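Local coordinates for protein putative polysaccharide deacetylase (Bdellovibrio bacteriovorus HD100, PDB 5JP6) that probably removes acetyl groups from peptidoglycan as a zinc-binding deacetylase of carbohydrate esterase family 4, at residues 31-36 and 51-56; 36-41 and 307-312; 257-262 and 373-378; 271-276 and 368-373. The protein carries 1 engineered substitution. All coordinates share one frame; numbering follows the deposited sequence. Where two conformers were deposited one is given.

Interaction 1: 31-36 and 51-56; sequences RQAVSD and ANPEAL
A33 and A51 meet in the tight part of this contact. A33 CB rests on the carbonyl oxygen of A51, with A33 CB to A51 O at 3.2 Å. The CB of A51 points toward the first helix and comes to 3.6 Å from A33 N. The small size of both residues lets the loop before helix 53-66 lie directly against the backbone of helix 24-39. L56 adds one branch here: its CD1 stands 4.2 Å from A33 CB. P53 CG lies a little farther from the same methyl, 4.4 Å from A33 CB. L92 and F93 also touch A33 and P53, so the spot is buried.

No hydrogen bond joins the two segments. The second one does carry a helix N-cap. The N52 side chain starts away from helix 24-39, and its OD1 accepts from E54 N at 2.9 Å, with an N-H...O angle of 132°. P53 begins the helix.

The outer side is looser. Q32 has CG anti to its backbone N (chi1 -173°), and the extended chain runs past A51 CB. Q32 CD is 3.7 Å from A51 CB, and Q32 CG, CB and OE1 lie close by. D36 makes only a marginal contact with A51 CB. Its OD2 is bonded to S49 OG, which also accepts from A51 N.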
loop_
_atom_site.group_PDB
_atom_site.type_symbol
_atom_site.label_atom_id
_atom_site.label_comp_id
_atom_site.label_asym_id
_atom_site.label_seq_id
_atom_site.Cartn_x
_atom_site.Cartn_y
_atom_site.Cartn_z
ATOM N N ARG A 31 19.189 12.498 2.973
ATOM C CA ARG A 31 20.121 11.417 3.279
ATOM C C ARG A 31 19.618 10.532 4.442
ATOM O O ARG A 31 19.792 9.323 4.409
ATOM C CB ARG A 31 21.525 11.974 3.552
ATOM C CG ARG A 31 22.264 12.362 2.282
ATOM C CD ARG A 31 23.691 12.770 2.608
ATOM N NE ARG A 31 23.669 14.004 3.383
ATOM C CZ ARG A 31 23.486 15.208 2.860
ATOM N NH1 ARG A 31 23.339 15.359 1.536
ATOM N NH2 ARG A 31 23.457 16.268 3.664
ATOM N N GLN A 32 18.955 11.128 5.435
ATOM C CA GLN A 32 18.436 10.379 6.595
ATOM C C GLN A 32 17.295 9.401 6.242
ATOM O O GLN A 32 17.194 8.273 6.768
ATOM C CB GLN A 32 17.967 11.337 7.683
ATOM C CG GLN A 32 17.574 10.608 8.961
ATOM C CD GLN A 32 16.993 11.519 10.009
ATOM O OE1 GLN A 32 16.865 12.720 9.794
ATOM N NE2 GLN A 32 16.622 10.948 11.155
ATOM N N ALA A 33 16.449 9.830 5.339
ATOM C CA ALA A 33 15.368 8.958 4.842
ATOM C C ALA A 33 15.949 7.684 4.217
ATOM O O ALA A 33 15.541 6.556 4.501
ATOM C CB ALA A 33 14.545 9.702 3.820
ATOM N N VAL A 34 16.931 7.900 3.360
ATOM C CA VAL A 34 17.600 6.808 2.660
ATOM C C VAL A 34 18.297 5.879 3.678
ATOM O O VAL A 34 18.137 4.640 3.624
ATOM C CB VAL A 34 18.604 7.347 1.620
ATOM C CG1 VAL A 34 19.397 6.211 0.995
ATOM C CG2 VAL A 34 17.877 8.121 0.536
ATOM N N SER A 35 19.074 6.474 4.578
ATOM C CA SER A 35 19.748 5.723 5.648
ATOM C C SER A 35 18.786 4.923 6.535
ATOM O O SER A 35 19.032 3.745 6.810
ATOM C CB SER A 35 20.545 6.679 6.559
ATOM O OG SER A 35 21.110 5.944 7.656
ATOM N N ASP A 36 17.711 5.573 6.999
ATOM C CA ASP A 36 16.739 4.907 7.892
ATOM C C ASP A 36 16.011 3.778 7.147
ATOM O O ASP A 36 15.712 2.732 7.729
ATOM C CB ASP A 36 15.685 5.876 8.436
ATOM C CG ASP A 36 16.201 6.793 9.505
ATOM O OD1 ASP A 36 17.402 6.715 9.823
ATOM O OD2 ASP A 36 15.387 7.588 10.040
ATOM N N ALA A 51 12.298 10.529 9.467
ATOM C CA ALA A 51 12.588 11.025 8.132
ATOM C C ALA A 51 11.797 10.254 7.091
ATOM O O ALA A 51 12.261 10.073 5.967
ATOM C CB ALA A 51 14.074 10.929 7.849
ATOM N N ASN A 52 10.590 9.814 7.445
ATOM C CA ASN A 52 9.718 9.236 6.440
ATOM C C ASN A 52 9.403 10.317 5.376
ATOM O O ASN A 52 8.994 11.420 5.705
ATOM C CB ASN A 52 8.432 8.754 7.056
ATOM C CG ASN A 52 7.509 8.152 6.033
ATOM O OD1 ASN A 52 6.795 8.857 5.320
ATOM N ND2 ASN A 52 7.485 6.855 5.982
ATOM N N PRO A 53 9.578 10.005 4.091
ATOM C CA PRO A 53 9.386 11.062 3.088
ATOM C C PRO A 53 8.025 11.758 3.149
ATOM O O PRO A 53 7.969 12.967 2.938
ATOM C CB PRO A 53 9.555 10.309 1.769
ATOM C CG PRO A 53 10.529 9.222 2.120
ATOM C CD PRO A 53 10.100 8.759 3.491
ATOM N N GLU A 54 6.962 11.026 3.455
ATOM C CA GLU A 54 5.638 11.656 3.556
ATOM C C GLU A 54 5.655 12.730 4.665
ATOM O O GLU A 54 5.148 13.860 4.485
ATOM C CB GLU A 54 4.563 10.627 3.876
ATOM C CG GLU A 54 3.140 11.163 3.757
ATOM C CD GLU A 54 2.092 10.101 3.966
ATOM O OE1 GLU A 54 2.458 9.005 4.441
ATOM O OE2 GLU A 54 0.914 10.356 3.644
ATOM N N ALA A 55 6.227 12.367 5.806
ATOM C CA ALA A 55 6.324 13.301 6.941
ATOM C C ALA A 55 7.238 14.472 6.590
ATOM O O ALA A 55 6.919 15.631 6.924
ATOM C CB ALA A 55 6.848 12.608 8.186
ATOM N N LEU A 56 8.371 14.181 5.924
ATOM C CA LEU A 56 9.337 15.244 5.545
ATOM C C LEU A 56 8.633 16.282 4.649
ATOM O O LEU A 56 8.726 17.504 4.867
ATOM C CB LEU A 56 10.527 14.656 4.792
ATOM C CG LEU A 56 11.528 13.823 5.594
ATOM C CD1 LEU A 56 12.645 13.362 4.677
ATOM C CD2 LEU A 56 12.083 14.648 6.757
#

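Interaction 2: 36-41 and 307-312; sequences DNQSAQ and DWRTQS
N37 is the first residue of helix 24-39 to grip the loop of the NodB homology region between strand 303-304 and helix 313-327. The curled parallel sheet of this region is consistent with the (beta/alpha) barrel of CE4 deacetylases. The contact docks the C-terminal end of the helix on this loop. CG of N37 is anti to its backbone N (chi1 -174°). The amide then bonds backbone atoms on either side of R309. N37 OD1 accepts from T310 N at 2.8 Å, in the carbonyl plane and on a lone pair. N37 ND2 donates to W308 O at 3.0 Å; the bond is nearly straight (164°), and the acceptor lies in the amide plane. Each end of this buried amide thus has a backbone partner.

Q38 starts by pointing away, but its chain bends at chi2 (-44°). That turns the amide back, and Q38 NE2 donates to T310 O at 3.2 Å.

A40 is the first residue to leave helical geometry. A40 CB packs against the rim of the W308 ring, 3.8 Å from W308 CH2, while A40 O sits at the ring edge. The W308 ring also stacks with W46 of helix 43-47. W308 CH2 stands over one face of the R309 guanidinium, near its rim. R309 NH1 and R309 NH2 both donate end-on to A40 O, each at 2.8 Å.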
loop_
_atom_site.group_PDB
_atom_site.type_symbol
_atom_site.label_atom_id
_atom_site.label_comp_id
_atom_site.label_asym_id
_atom_site.label_seq_id
_atom_site.Cartn_x
_atom_site.Cartn_y
_atom_site.Cartn_z
ATOM N N ASP A 36 17.711 5.573 6.999
ATOM C CA ASP A 36 16.739 4.907 7.892
ATOM C C ASP A 36 16.011 3.778 7.147
ATOM O O ASP A 36 15.712 2.732 7.729
ATOM C CB ASP A 36 15.685 5.876 8.436
ATOM C CG ASP A 36 16.201 6.793 9.505
ATOM O OD1 ASP A 36 17.402 6.715 9.823
ATOM O OD2 ASP A 36 15.387 7.588 10.040
ATOM N N ASN A 37 15.728 3.984 5.863
ATOM C CA ASN A 37 15.050 2.961 5.077
ATOM C C ASN A 37 15.917 1.702 4.957
ATOM O O ASN A 37 15.430 0.586 4.966
ATOM C CB ASN A 37 14.708 3.485 3.691
ATOM C CG ASN A 37 13.885 2.498 2.893
ATOM O OD1 ASN A 37 14.393 1.758 2.088
ATOM N ND2 ASN A 37 12.584 2.524 3.118
ATOM N N GLN A 38 17.213 1.892 4.852
ATOM C CA GLN A 38 18.099 0.765 4.779
ATOM C C GLN A 38 18.408 0.101 6.115
ATOM O O GLN A 38 18.584 -1.111 6.159
ATOM C CB GLN A 38 19.360 1.202 4.054
ATOM C CG GLN A 38 19.122 1.431 2.556
ATOM C CD GLN A 38 18.258 0.334 1.866
ATOM O OE1 GLN A 38 18.698 -0.837 1.670
ATOM N NE2 GLN A 38 17.033 0.703 1.488
ATOM N N SER A 39 18.451 0.867 7.200
ATOM C CA SER A 39 18.859 0.312 8.482
ATOM C C SER A 39 17.667 -0.297 9.268
ATOM O O SER A 39 17.876 -1.154 10.155
ATOM C CB SER A 39 19.622 1.377 9.289
ATOM O OG SER A 39 18.778 2.440 9.671
ATOM N N ALA A 40 16.439 0.103 8.927
ATOM C CA ALA A 40 15.241 -0.458 9.585
ATOM C C ALA A 40 15.191 -1.978 9.425
ATOM O O ALA A 40 15.369 -2.473 8.320
ATOM C CB ALA A 40 13.975 0.182 9.031
ATOM N N GLN A 41 14.992 -2.727 10.518
ATOM C CA GLN A 41 14.949 -4.180 10.407
ATOM C C GLN A 41 13.541 -4.670 10.166
ATOM O O GLN A 41 13.335 -5.788 9.696
ATOM C CB GLN A 41 15.510 -4.861 11.651
ATOM C CG GLN A 41 17.019 -4.824 11.719
ATOM C CD GLN A 41 17.506 -4.793 13.148
ATOM O OE1 GLN A 41 18.138 -5.728 13.610
ATOM N NE2 GLN A 41 17.189 -3.718 13.863
ATOM N N ASP A 307 7.951 -4.577 1.030
ATOM C CA ASP A 307 7.916 -3.703 -0.149
ATOM C C ASP A 307 8.133 -2.223 0.208
ATOM O O ASP A 307 8.310 -1.409 -0.705
ATOM C CB ASP A 307 6.691 -3.932 -1.031
ATOM C CG ASP A 307 5.399 -3.518 -0.385
ATOM O OD1 ASP A 307 5.360 -3.118 0.812
ATOM O OD2 ASP A 307 4.352 -3.591 -1.052
ATOM N N TRP A 308 8.129 -1.880 1.501
ATOM C CA TRP A 308 8.463 -0.523 2.004
ATOM C C TRP A 308 9.954 -0.204 1.815
ATOM O O TRP A 308 10.350 0.967 1.871
ATOM C CB TRP A 308 8.080 -0.407 3.490
ATOM C CG TRP A 308 8.704 -1.453 4.372
ATOM C CD1 TRP A 308 8.160 -2.647 4.743
ATOM C CD2 TRP A 308 10.007 -1.395 4.990
ATOM N NE1 TRP A 308 9.039 -3.336 5.531
ATOM C CE2 TRP A 308 10.183 -2.603 5.689
ATOM C CE3 TRP A 308 11.051 -0.464 4.982
ATOM C CZ2 TRP A 308 11.332 -2.879 6.414
ATOM C CZ3 TRP A 308 12.203 -0.762 5.694
ATOM C CH2 TRP A 308 12.323 -1.946 6.403
ATOM N N ARG A 309 10.792 -1.238 1.682
ATOM C CA ARG A 309 12.238 -1.043 1.612
ATOM C C ARG A 309 12.675 -0.828 0.166
ATOM O O ARG A 309 12.337 -1.596 -0.717
ATOM C CB ARG A 309 12.973 -2.241 2.246
ATOM C CG ARG A 309 14.418 -1.903 2.567
ATOM C CD ARG A 309 15.248 -3.111 2.887
ATOM N NE ARG A 309 14.798 -3.832 4.054
ATOM C CZ ARG A 309 15.083 -3.500 5.313
ATOM N NH1 ARG A 309 15.727 -2.360 5.579
ATOM N NH2 ARG A 309 14.688 -4.298 6.297
ATOM N N THR A 310 13.434 0.216 -0.081
ATOM C CA THR A 310 14.045 0.427 -1.390
ATOM C C THR A 310 14.933 -0.773 -1.687
ATOM O O THR A 310 15.809 -1.152 -0.879
ATOM C CB THR A 310 14.858 1.711 -1.456
ATOM O OG1 THR A 310 14.038 2.821 -1.093
ATOM C CG2 THR A 310 15.453 1.945 -2.867
ATOM N N GLN A 311 14.728 -1.335 -2.875
ATOM C CA GLN A 311 15.446 -2.538 -3.296
ATOM C C GLN A 311 15.145 -2.758 -4.768
ATOM O O GLN A 311 14.188 -2.169 -5.291
ATOM C CB GLN A 311 14.997 -3.742 -2.516
ATOM C CG GLN A 311 13.525 -4.097 -2.691
ATOM C CD GLN A 311 13.017 -5.033 -1.604
ATOM O OE1 GLN A 311 13.405 -6.203 -1.547
ATOM N NE2 GLN A 311 12.179 -4.520 -0.733
ATOM N N SER A 312 15.920 -3.611 -5.418
ATOM C CA SER A 312 15.657 -3.946 -6.820
ATOM C C SER A 312 14.357 -4.729 -6.953
ATOM O O SER A 312 13.895 -5.376 -5.998
ATOM C CB SER A 312 16.807 -4.765 -7.383
ATOM O OG SER A 312 16.960 -5.995 -6.702
#

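Interaction 3: 257-262 and 373-378; sequences EVRGGH and SKLVKR
L375 CD1 lies over one face of the H262 imidazole, 3.8 Å from the ring centroid and 16° off the normal. This is a CH-pi contact. It is offset toward the rim, and the nearest ring atom is H262 CD2, 3.7 Å from L375 CD1. The same methyl reaches V258 CG1 at 3.9 Å, so L375 fits between two residues one helical turn apart. In the conformer given, R259 runs its aliphatic chain past the backbone of L375, with R259 CG 3.5 Å from L375 O.

At the edge of the imidazole stands S373 OG. No direct hydrogen bond crosses the contact, but a water does the joining. It lies 2.7 Å from S373 OG and accepts a weak bond from H262 NE2. S373 OG also accepts from L375 N at 3.0 Å, an ST turn that holds the hydroxyl beside the ring. S373 to V376 form a type I beta turn. The far nitrogen, H262 ND1, bonds S226 OG on strand 223-227.

The C-terminal tail thus lies on helix 251-269. L375 also touches F290 of helix 285-293. V376 touches Q263, next to H262, and F266, one turn further along the helix.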
loop_
_atom_site.group_PDB
_atom_site.type_symbol
_atom_site.label_atom_id
_atom_site.label_comp_id
_atom_site.label_asym_id
_atom_site.label_seq_id
_atom_site.Cartn_x
_atom_site.Cartn_y
_atom_site.Cartn_z
ATOM N N GLU A 257 -10.025 7.224 14.425
ATOM C CA GLU A 257 -9.159 6.888 13.277
ATOM C C GLU A 257 -9.690 5.588 12.612
ATOM O O GLU A 257 -9.749 5.465 11.382
ATOM C CB GLU A 257 -7.678 6.732 13.687
ATOM C CG GLU A 257 -7.020 8.067 13.935
ATOM C CD GLU A 257 -6.537 8.729 12.671
ATOM O OE1 GLU A 257 -6.904 8.292 11.536
ATOM O OE2 GLU A 257 -5.756 9.675 12.796
ATOM N N VAL A 258 -10.082 4.611 13.434
ATOM C CA VAL A 258 -10.655 3.381 12.898
ATOM C C VAL A 258 -11.921 3.676 12.091
ATOM O O VAL A 258 -12.059 3.209 10.957
ATOM C CB VAL A 258 -10.965 2.365 14.014
ATOM C CG1 VAL A 258 -11.681 1.143 13.466
ATOM C CG2 VAL A 258 -9.672 1.922 14.731
ATOM N N ARG A 259 -12.834 4.454 12.671
ATOM C CA ARG A 259 -14.084 4.861 11.994
ATOM C C ARG A 259 -13.851 5.651 10.746
ATOM O O ARG A 259 -14.528 5.477 9.741
ATOM C CB ARG A 259 -14.902 5.776 12.877
ATOM C CG ARG A 259 -15.611 5.061 13.982
ATOM C CD ARG A 259 -16.773 5.863 14.511
ATOM N NE ARG A 259 -17.654 4.980 15.245
ATOM C CZ ARG A 259 -17.401 4.558 16.488
ATOM N NH1 ARG A 259 -16.289 4.979 17.071
ATOM N NH2 ARG A 259 -18.237 3.719 17.130
ATOM N N GLY A 260 -12.887 6.574 10.801
ATOM C CA GLY A 260 -12.724 7.507 9.689
ATOM C C GLY A 260 -12.376 6.888 8.350
ATOM O O GLY A 260 -12.910 7.306 7.308
ATOM N N GLY A 261 -11.480 5.904 8.332
ATOM C CA GLY A 261 -11.130 5.233 7.068
ATOM C C GLY A 261 -12.322 4.408 6.534
ATOM O O GLY A 261 -12.610 4.386 5.350
ATOM N N HIS A 262 -13.021 3.745 7.447
ATOM C CA HIS A 262 -14.201 2.994 7.096
ATOM C C HIS A 262 -15.279 3.912 6.516
ATOM O O HIS A 262 -15.879 3.607 5.484
ATOM C CB HIS A 262 -14.735 2.248 8.296
ATOM C CG HIS A 262 -14.626 0.766 8.170
ATOM N ND1 HIS A 262 -13.437 0.123 7.914
ATOM C CD2 HIS A 262 -15.567 -0.205 8.234
ATOM C CE1 HIS A 262 -13.647 -1.175 7.843
ATOM N NE2 HIS A 262 -14.925 -1.401 8.029
ATOM N N SER A 373 -22.084 -1.555 8.389
ATOM C CA SER A 373 -20.932 -1.448 9.269
ATOM C C SER A 373 -21.278 -0.663 10.546
ATOM O O SER A 373 -21.812 0.445 10.492
ATOM C CB SER A 373 -19.795 -0.701 8.596
ATOM O OG SER A 373 -18.705 -0.534 9.497
ATOM N N LYS A 374 -20.882 -1.242 11.681
ATOM C CA LYS A 374 -21.008 -0.555 12.974
ATOM C C LYS A 374 -19.987 0.581 13.177
ATOM O O LYS A 374 -20.032 1.268 14.204
ATOM C CB LYS A 374 -20.962 -1.566 14.111
ATOM C CG LYS A 374 -22.145 -2.517 14.100
ATOM C CD LYS A 374 -21.992 -3.612 15.154
ATOM C CE LYS A 374 -23.181 -4.493 15.222
ATOM N NZ LYS A 374 -22.965 -5.585 16.172
ATOM N N LEU A 375 -19.088 0.748 12.198
ATOM C CA LEU A 375 -18.079 1.792 12.222
ATOM C C LEU A 375 -18.480 3.022 11.417
ATOM O O LEU A 375 -17.745 3.998 11.391
ATOM C CB LEU A 375 -16.742 1.245 11.707
ATOM C CG LEU A 375 -16.114 0.144 12.528
ATOM C CD1 LEU A 375 -14.889 -0.425 11.854
ATOM C CD2 LEU A 375 -15.757 0.634 13.944
ATOM N N VAL A 376 -19.624 2.959 10.733
ATOM C CA VAL A 376 -20.019 4.064 9.896
ATOM C C VAL A 376 -21.357 4.663 10.317
ATOM O O VAL A 376 -22.208 3.966 10.890
ATOM C CB VAL A 376 -20.068 3.711 8.408
ATOM C CG1 VAL A 376 -18.802 3.012 7.924
ATOM C CG2 VAL A 376 -21.278 2.969 8.058
ATOM N N LYS A 377 -21.525 5.953 9.998
ATOM C CA LYS A 377 -22.784 6.680 10.132
ATOM C C LYS A 377 -23.471 6.723 8.763
ATOM O O LYS A 377 -22.856 7.083 7.744
ATOM C CB LYS A 377 -22.502 8.095 10.558
ATOM C CG LYS A 377 -21.850 8.235 11.888
ATOM C CD LYS A 377 -21.721 9.719 12.293
ATOM C CE LYS A 377 -23.054 10.395 12.588
ATOM N NZ LYS A 377 -22.885 11.691 13.319
ATOM N N ARG A 378 -24.716 6.289 8.726
ATOM C CA ARG A 378 -25.490 6.292 7.497
ATOM C C ARG A 378 -25.832 7.702 7.069
ATOM O O ARG A 378 -25.777 8.630 7.868
ATOM C CB ARG A 378 -26.782 5.510 7.690
ATOM C CG ARG A 378 -26.619 4.077 8.193
ATOM C CD ARG A 378 -27.988 3.382 8.171
ATOM N NE ARG A 378 -28.015 2.120 8.921
ATOM C CZ ARG A 378 -27.739 0.917 8.410
ATOM N NH1 ARG A 378 -27.385 0.774 7.110
ATOM N NH2 ARG A 378 -27.814 -0.161 9.216
HETATM O O HOH W 1 -17.284 -2.855 9.548
#

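Interaction 4: 271-276 and 368-373; sequences WVDPVF and SAKYNS
W271 and K370 form a cation-pi contact, where the chain leading into strand 275-277 meets the short 3-10 segment that begins at A369. P274, at the centre of an inverse gamma turn, precedes this strand of the curled parallel sheet, an arrangement consistent with the barrel of NodB-type deacetylases. K370 lies beside W271 and bends at chi3 (-61°). K370 NZ sits over the six-membered ring of W271, 3.7 Å from its centroid and only 3° off the normal. K370 CE lies over the same face, 3.3 Å from W271 CE3, and adds a CH-pi contact. Two groups of the lysine thus cover one face of the indole.

One backbone hydrogen bond crosses the contact, from V272 N to K370 O at 2.9 Å. K370 CA in turn makes a CA-H...O contact with V272 O at 3.2 Å.

Apolar contacts add to this. Y371 CD1 packs 3.8 Å from W271 CB, with the two rings oblique to each other. A369 CB meets P274 CG, and V272 CG1 meets S373 CB.

D273 and K370 carry opposite charges but are beyond salt-bridge range. D273 OD2 accepts from I224 N of strand 223-227. Waters complete the contact. One donates to both V272 O and A369 O. Another lies 2.9 Å from K370 NZ, accepting from it, and 2.7 Å from D273 OD2.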
loop_
_atom_site.group_PDB
_atom_site.type_symbol
_atom_site.label_atom_id
_atom_site.label_comp_id
_atom_site.label_asym_id
_atom_site.label_seq_id
_atom_site.Cartn_x
_atom_site.Cartn_y
_atom_site.Cartn_z
ATOM N N TRP A 271 -20.794 1.036 0.701
ATOM C CA TRP A 271 -20.491 -0.113 1.524
ATOM C C TRP A 271 -19.007 -0.076 1.877
ATOM O O TRP A 271 -18.237 0.673 1.294
ATOM C CB TRP A 271 -20.844 -1.411 0.813
ATOM C CG TRP A 271 -20.197 -1.599 -0.542
ATOM C CD1 TRP A 271 -20.761 -1.367 -1.752
ATOM C CD2 TRP A 271 -18.909 -2.145 -0.805
ATOM N NE1 TRP A 271 -19.901 -1.709 -2.781
ATOM C CE2 TRP A 271 -18.743 -2.199 -2.219
ATOM C CE3 TRP A 271 -17.877 -2.625 0.011
ATOM C CZ2 TRP A 271 -17.591 -2.736 -2.823
ATOM C CZ3 TRP A 271 -16.727 -3.112 -0.575
ATOM C CH2 TRP A 271 -16.579 -3.154 -1.986
ATOM N N VAL A 272 -18.658 -0.896 2.868
ATOM C CA VAL A 272 -17.303 -1.118 3.291
ATOM C C VAL A 272 -17.270 -2.482 3.950
ATOM O O VAL A 272 -18.086 -2.773 4.831
ATOM C CB VAL A 272 -16.757 -0.019 4.219
ATOM C CG1 VAL A 272 -17.636 0.227 5.457
ATOM C CG2 VAL A 272 -15.310 -0.341 4.588
ATOM N N ASP A 273 -16.373 -3.358 3.498
ATOM C CA ASP A 273 -16.324 -4.688 4.091
ATOM C C ASP A 273 -15.890 -4.615 5.548
ATOM O O ASP A 273 -15.112 -3.717 5.943
ATOM C CB ASP A 273 -15.357 -5.582 3.302
ATOM C CG ASP A 273 -15.955 -6.039 1.989
ATOM O OD1 ASP A 273 -17.037 -6.719 2.038
ATOM O OD2 ASP A 273 -15.370 -5.765 0.929
ATOM N N PRO A 274 -16.340 -5.604 6.342
ATOM C CA PRO A 274 -16.069 -5.576 7.803
ATOM C C PRO A 274 -14.689 -6.125 8.110
ATOM O O PRO A 274 -14.560 -7.098 8.840
ATOM C CB PRO A 274 -17.195 -6.438 8.372
ATOM C CG PRO A 274 -17.466 -7.426 7.264
ATOM C CD PRO A 274 -17.376 -6.597 6.013
ATOM N N VAL A 275 -13.674 -5.500 7.508
ATOM C CA VAL A 275 -12.281 -5.909 7.674
ATOM C C VAL A 275 -11.445 -4.678 7.902
ATOM O O VAL A 275 -11.650 -3.638 7.252
ATOM C CB VAL A 275 -11.752 -6.726 6.465
ATOM C CG1 VAL A 275 -12.673 -7.945 6.243
ATOM C CG2 VAL A 275 -11.683 -5.919 5.179
ATOM N N PHE A 276 -10.531 -4.785 8.863
ATOM C CA PHE A 276 -9.719 -3.663 9.295
ATOM C C PHE A 276 -8.329 -4.131 9.648
ATOM O O PHE A 276 -8.161 -5.250 10.153
ATOM C CB PHE A 276 -10.349 -3.001 10.539
ATOM C CG PHE A 276 -9.512 -1.910 11.141
ATOM C CD1 PHE A 276 -9.467 -0.667 10.531
ATOM C CD2 PHE A 276 -8.703 -2.145 12.258
ATOM C CE1 PHE A 276 -8.667 0.349 11.071
ATOM C CE2 PHE A 276 -7.922 -1.141 12.782
ATOM C CZ PHE A 276 -7.890 0.089 12.173
ATOM N N SER A 368 -24.653 -9.056 3.728
ATOM C CA SER A 368 -25.152 -7.725 4.049
ATOM C C SER A 368 -24.247 -6.917 4.975
ATOM O O SER A 368 -24.496 -5.737 5.143
ATOM C CB SER A 368 -26.531 -7.828 4.675
ATOM O OG SER A 368 -26.511 -8.316 6.017
ATOM N N ALA A 369 -23.230 -7.560 5.580
ATOM C CA ALA A 369 -22.348 -6.961 6.607
ATOM C C ALA A 369 -21.766 -5.636 6.040
ATOM O O ALA A 369 -21.671 -4.626 6.729
ATOM C CB ALA A 369 -21.261 -7.936 7.057
ATOM N N LYS A 370 -21.393 -5.660 4.760
ATOM C CA LYS A 370 -20.688 -4.532 4.118
ATOM C C LYS A 370 -21.581 -3.285 4.042
ATOM O O LYS A 370 -21.076 -2.173 3.949
ATOM C CB LYS A 370 -20.156 -4.927 2.744
ATOM C CG LYS A 370 -21.223 -5.230 1.707
ATOM C CD LYS A 370 -20.745 -6.008 0.484
ATOM C CE LYS A 370 -19.728 -5.310 -0.288
ATOM N NZ LYS A 370 -19.359 -5.948 -1.586
ATOM N N TYR A 371 -22.900 -3.489 4.098
ATOM C CA TYR A 371 -23.838 -2.369 4.035
ATOM C C TYR A 371 -24.242 -1.837 5.387
ATOM O O TYR A 371 -24.928 -0.801 5.450
ATOM C CB TYR A 371 -25.090 -2.785 3.275
ATOM C CG TYR A 371 -24.817 -3.176 1.828
ATOM C CD1 TYR A 371 -24.576 -2.206 0.865
ATOM C CD2 TYR A 371 -24.769 -4.496 1.455
ATOM C CE1 TYR A 371 -24.344 -2.555 -0.433
ATOM C CE2 TYR A 371 -24.517 -4.852 0.164
ATOM C CZ TYR A 371 -24.285 -3.875 -0.783
ATOM O OH TYR A 371 -24.052 -4.195 -2.110
ATOM N N ASN A 372 -23.842 -2.531 6.452
ATOM C CA ASN A 372 -24.341 -2.244 7.782
ATOM C C ASN A 372 -23.195 -2.154 8.811
ATOM O O ASN A 372 -23.341 -2.593 9.954
ATOM C CB ASN A 372 -25.348 -3.328 8.160
ATOM C CG ASN A 372 -26.587 -3.266 7.304
ATOM O OD1 ASN A 372 -27.402 -2.353 7.431
ATOM N ND2 ASN A 372 -26.703 -4.218 6.381
ATOM N N SER A 373 -22.084 -1.555 8.389
ATOM C CA SER A 373 -20.932 -1.448 9.269
ATOM C C SER A 373 -21.278 -0.663 10.546
ATOM O O SER A 373 -21.812 0.445 10.492
ATOM C CB SER A 373 -19.795 -0.701 8.596
ATOM O OG SER A 373 -18.705 -0.534 9.497
HETATM O O HOH W 2 -18.924 -3.686 7.304
HETATM O O HOH W 3 -16.500 -6.577 -1.415
#

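In the fold
The four contacts form two pairs. Interactions 1 and 2 share D36 on helix 24-39, and their centres are about 11 Å apart. Interactions 3 and 4 share S373, with centres about 9 Å apart. They also touch through R378 NH2 and N372 OD1, a probable hydrogen bond of 2.9 Å. The pairs lie far apart: the centres of interactions 2 and 4 are about 34 Å from each other, on opposite sides of the chain's centre. The zinc is bound by D177, H227 and Y280. In interaction 2 the side chain of W308 is about 9 Å from the bound zinc ion. The H262 side chain of interaction 3 is about 9 Å from that of H227.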